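Local coordinates for transcriptional regulatory protein (Chlamydia trachomatis, PDB 3Q7R) that probably acts as a global activator of transcription, binding a repeated DNA element in its own promoter and so probably promoting its own expression as well, at residues S88-L91 with L92-F96; I107-S110 with A111-F115. All coordinates share one frame; numbering follows the deposited sequence. Where two conformers were deposited one is given.

Contact 1: S88-L91 with L92-F96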
loop_
_atom_site.group_PDB
_atom_site.type_symbol
_atom_site.label_atom_id
_atom_site.label_comp_id
_atom_site.label_asym_id
_atom_site.label_seq_id
_atom_site.Cartn_x
_atom_site.Cartn_y
_atom_site.Cartn_z
ATOM N N SER A 88 -9.803 0.167 7.608
ATOM C CA SER A 88 -9.044 0.404 6.363
ATOM C C SER A 88 -9.286 1.815 5.884
ATOM O O SER A 88 -8.338 2.525 5.573
ATOM C CB SER A 88 -9.487 -0.548 5.237
ATOM O OG SER A 88 -9.113 -1.906 5.587
ATOM N N VAL A 89 -10.563 2.246 5.858
ATOM C CA VAL A 89 -10.827 3.635 5.417
ATOM C C VAL A 89 -10.135 4.644 6.345
ATOM O O VAL A 89 -9.505 5.636 5.867
ATOM C CB VAL A 89 -12.357 3.914 5.398
ATOM C CG1 VAL A 89 -12.627 5.427 5.248
ATOM C CG2 VAL A 89 -13.044 3.090 4.276
ATOM N N ASP A 90 -10.204 4.409 7.654
ATOM C CA ASP A 90 -9.558 5.331 8.618
ATOM C C ASP A 90 -8.029 5.431 8.403
ATOM O O ASP A 90 -7.471 6.554 8.392
ATOM C CB ASP A 90 -9.882 4.886 10.059
ATOM C CG ASP A 90 -9.214 5.749 11.104
ATOM O OD1 ASP A 90 -9.635 6.908 11.266
ATOM O OD2 ASP A 90 -8.286 5.238 11.759
ATOM N N LEU A 91 -7.388 4.275 8.128
ATOM C CA LEU A 91 -5.932 4.296 7.867
ATOM C C LEU A 91 -5.628 5.120 6.634
ATOM O O LEU A 91 -4.740 6.002 6.654
ATOM C CB LEU A 91 -5.347 2.896 7.644
ATOM C CG LEU A 91 -5.113 2.116 8.946
ATOM C CD1 LEU A 91 -4.783 0.653 8.581
ATOM C CD2 LEU A 91 -3.972 2.732 9.841
ATOM N N LEU A 92 -6.374 4.871 5.567
ATOM C CA LEU A 92 -6.079 5.544 4.302
ATOM C C LEU A 92 -6.311 7.065 4.449
ATOM O O LEU A 92 -5.534 7.898 3.952
ATOM C CB LEU A 92 -6.959 4.978 3.204
ATOM C CG LEU A 92 -6.659 3.492 2.876
ATOM C CD1 LEU A 92 -7.853 2.908 2.052
ATOM C CD2 LEU A 92 -5.316 3.323 2.091
ATOM N N ASP A 93 -7.391 7.406 5.138
ATOM C CA ASP A 93 -7.731 8.821 5.296
ATOM C C ASP A 93 -6.723 9.540 6.200
ATOM O O ASP A 93 -6.540 10.767 6.066
ATOM C CB ASP A 93 -9.136 8.978 5.897
ATOM C CG ASP A 93 -10.264 8.681 4.888
ATOM O OD1 ASP A 93 -9.973 8.471 3.704
ATOM O OD2 ASP A 93 -11.447 8.699 5.344
ATOM N N ARG A 94 -6.072 8.803 7.096
ATOM C CA ARG A 94 -5.032 9.356 7.945
ATOM C C ARG A 94 -3.660 9.395 7.255
ATOM O O ARG A 94 -2.703 9.852 7.861
ATOM C CB ARG A 94 -4.927 8.553 9.269
ATOM C CG ARG A 94 -6.124 8.827 10.225
ATOM C CD ARG A 94 -6.292 7.633 11.238
ATOM N NE ARG A 94 -5.115 7.512 12.038
ATOM C CZ ARG A 94 -4.725 6.438 12.707
ATOM N NH1 ARG A 94 -5.388 5.242 12.697
ATOM N NH2 ARG A 94 -3.617 6.537 13.400
ATOM N N GLY A 95 -3.574 8.898 6.018
ATOM C CA GLY A 95 -2.331 8.932 5.254
ATOM C C GLY A 95 -1.493 7.693 5.264
ATOM O O GLY A 95 -0.360 7.708 4.745
ATOM N N PHE A 96 -2.047 6.588 5.760
ATOM C CA PHE A 96 -1.259 5.355 5.858
ATOM C C PHE A 96 -1.719 4.291 4.842
ATOM O O PHE A 96 -2.862 3.805 4.914
ATOM C CB PHE A 96 -1.468 4.735 7.239
ATOM C CG PHE A 96 -1.031 5.638 8.365
ATOM C CD1 PHE A 96 0.315 5.864 8.597
ATOM C CD2 PHE A 96 -1.971 6.234 9.213
ATOM C CE1 PHE A 96 0.718 6.701 9.673
ATOM C CE2 PHE A 96 -1.550 7.054 10.275
ATOM C CZ PHE A 96 -0.190 7.299 10.467
#

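Contact 2: I107-S110 with A111-F115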
loop_
_atom_site.group_PDB
_atom_site.type_symbol
_atom_site.label_atom_id
_atom_site.label_comp_id
_atom_site.label_asym_id
_atom_site.label_seq_id
_atom_site.Cartn_x
_atom_site.Cartn_y
_atom_site.Cartn_z
ATOM N N ILE A 107 7.023 -11.124 1.145
ATOM C CA ILE A 107 6.122 -10.006 0.838
ATOM C C ILE A 107 6.644 -8.744 1.461
ATOM O O ILE A 107 6.632 -7.699 0.821
ATOM C CB ILE A 107 4.748 -10.317 1.339
ATOM C CG1 ILE A 107 4.172 -11.440 0.465
ATOM C CG2 ILE A 107 3.846 -9.053 1.330
ATOM C CD1 ILE A 107 2.834 -11.959 0.920
ATOM N N LEU A 108 7.036 -8.806 2.735
ATOM C CA LEU A 108 7.447 -7.566 3.391
ATOM C C LEU A 108 8.719 -7.009 2.717
ATOM O O LEU A 108 8.847 -5.783 2.513
ATOM C CB LEU A 108 7.655 -7.800 4.894
ATOM C CG LEU A 108 8.086 -6.556 5.651
ATOM C CD1 LEU A 108 7.028 -5.381 5.552
ATOM C CD2 LEU A 108 8.325 -6.876 7.120
ATOM N N LYS A 109 9.668 -7.893 2.355
ATOM C CA LYS A 109 10.846 -7.432 1.645
ATOM C C LYS A 109 10.475 -6.715 0.349
ATOM O O LYS A 109 11.023 -5.650 0.037
ATOM C CB LYS A 109 11.746 -8.648 1.312
ATOM C CG LYS A 109 13.010 -8.293 0.489
ATOM C CD LYS A 109 12.773 -8.531 -1.003
ATOM C CE LYS A 109 14.097 -8.657 -1.789
ATOM N NZ LYS A 109 13.840 -8.615 -3.256
ATOM N N SER A 110 9.543 -7.286 -0.409
ATOM C CA SER A 110 9.149 -6.690 -1.680
ATOM C C SER A 110 8.419 -5.374 -1.479
ATOM O O SER A 110 8.572 -4.440 -2.269
ATOM C CB SER A 110 8.309 -7.669 -2.523
ATOM O OG SER A 110 9.123 -8.771 -2.952
ATOM N N ALA A 111 7.607 -5.316 -0.425
ATOM C CA ALA A 111 6.839 -4.118 -0.162
ATOM C C ALA A 111 7.744 -2.974 0.273
ATOM O O ALA A 111 7.528 -1.841 -0.131
ATOM C CB ALA A 111 5.795 -4.397 0.930
ATOM N N ILE A 112 8.671 -3.249 1.190
ATOM C CA ILE A 112 9.627 -2.237 1.625
ATOM C C ILE A 112 10.411 -1.724 0.423
ATOM O O ILE A 112 10.602 -0.516 0.246
ATOM C CB ILE A 112 10.588 -2.876 2.666
ATOM C CG1 ILE A 112 9.872 -3.081 3.998
ATOM C CG2 ILE A 112 11.875 -2.051 2.826
ATOM C CD1 ILE A 112 10.706 -4.012 4.964
ATOM N N SER A 113 10.833 -2.637 -0.434
ATOM C CA SER A 113 11.605 -2.253 -1.623
ATOM C C SER A 113 10.786 -1.386 -2.589
ATOM O O SER A 113 11.290 -0.405 -3.157
ATOM C CB SER A 113 12.153 -3.502 -2.327
ATOM O OG SER A 113 12.997 -4.234 -1.454
ATOM N N LEU A 114 9.524 -1.740 -2.788
ATOM C CA LEU A 114 8.665 -0.961 -3.686
ATOM C C LEU A 114 8.394 0.410 -3.073
ATOM O O LEU A 114 8.468 1.426 -3.767
ATOM C CB LEU A 114 7.341 -1.674 -3.954
ATOM C CG LEU A 114 6.326 -0.892 -4.802
ATOM C CD1 LEU A 114 6.896 -0.508 -6.178
ATOM C CD2 LEU A 114 5.067 -1.731 -5.004
ATOM N N PHE A 115 8.052 0.441 -1.786
ATOM C CA PHE A 115 7.688 1.701 -1.155
ATOM C C PHE A 115 8.828 2.702 -1.243
ATOM O O PHE A 115 8.637 3.872 -1.612
ATOM C CB PHE A 115 7.317 1.438 0.313
ATOM C CG PHE A 115 6.588 2.586 0.964
ATOM C CD1 PHE A 115 5.269 2.438 1.338
ATOM C CD2 PHE A 115 7.216 3.799 1.180
ATOM C CE1 PHE A 115 4.568 3.506 1.934
ATOM C CE2 PHE A 115 6.514 4.864 1.752
ATOM C CZ PHE A 115 5.206 4.721 2.116
#

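Contact 1: S88-L91 with L92-F96
Arg-94 folds back along the last turn of helix 85-93 to Asp-90, one turn earlier. Its CB lies beside Asp-90 O, and CG passes that oxygen at 3.2 Å. CD then meets the carboxylate, 3.2 Å from Asp-90 OD2. A bend at chi3 (62°) turns the guanidinium back: NE and CZ of Arg-94 each pass 3.9 Å from Asp-90 OD2, and NH1 donates to that oxygen at 3.0 Å in a salt bridge. Phe-96 CD2 lies over one guanidinium face, offset toward its rim. NE and NH2 bond outside this turn, NH2 to Ile-65 O, a spread of acceptors that suits arginine. The helix belongs to the beta-alpha-beta unit of strands 75-80 and 97-100 in a CheY-like receiver domain and ends in a Schellman motif. There Gly-95 takes a positive phi (97°), easy for glycine. Gly-95 N bonds Leu-92 O at 3.0 Å, and Phe-96 N reaches Leu-91 O at 2.9 Å from above the carbonyl plane. Phe-96 CD2 touches Leu-91 CD2 at 4.1 Å, the side chains at about a right angle, both packed on strand 75-80. Asp-93 lies alongside Val-89, OD2 3.5 Å from CG1, while OD1 hydrogen-bonds Ser-110 of the second subunit.

Contact 2: I107-S110 with A111-F115
The backbone from Ile-107 to Phe-115 is regular alpha-helix, and four i to i+4 bonds join its two halves: Ala-111 N to Ile-107 O, Ile-112 N to Leu-108 O, Ser-113 N to Lys-109 O and Leu-114 N to Ser-110 O. The straightest of them is Ile-112 N to Leu-108 O, with an N-H...O angle of 173°. This is part of helix 105-118, the C-terminal helix of the CheY-like receiver fold, in which helices flank a five-stranded parallel sheet. Toward the protein interior, Leu-108 and Ile-112 sit one turn apart. Leu-108 CG meets Ile-112 CD1 at 3.7 Å, and Leu-108 CD1 lies 4.0 Å from the same methyl, the two side chains crossing at a slant. Ile-112 CG1 is anti to its own carbonyl carbon (chi1 -73°), which lays it against the previous turn, 3.2 Å from Leu-108 O. Branched aliphatic residues suit this side because both pack on Thr-28 of helix 22-31, and Leu-108 also reaches Val-55 of the sheet. Ala-111 adds just a methyl, its CB 3.4 Å from Ile-107 O. The side facing the second subunit is different: Ser-110, small and buried, packs against Leu-92 of that subunit, and its hydroxyl has Asp-93 of the second subunit as partner. Ser-113 has its polar group turned back on the helix in one of its two conformers. With chi1 at -60° in that conformer, OG lies beside the backbone N, and serine can thus supply two donors to one carbonyl. There Ser-113 OG donates to Lys-109 O at 2.9 Å and Ser-113 N donates to it at 3.1 Å, the two arriving from opposite faces of the carbonyl plane.

Overall arrangement
From the N terminus, the chain first builds strands 13-18, 37-42 and 51-57 with helix 22-31, then strand 75-80, before reaching contact 1. Contact 1 ends helix 85-93 and turns the chain into edge strand 97-100, closing a beta-alpha-beta crossover. Contact 2 follows in series within helix 105-118, where successive helical turns are joined and no long loop is closed. The contacts neither nest nor cross; the centres of contact 1 and contact 2 lie about 19 Å apart, and the nearest atoms of contact 1 and contact 2 about 7 Å. They meet across the dimer instead, where Ser-88 packs on Ile-107 and Leu-92 on Leu-114 of the second subunit.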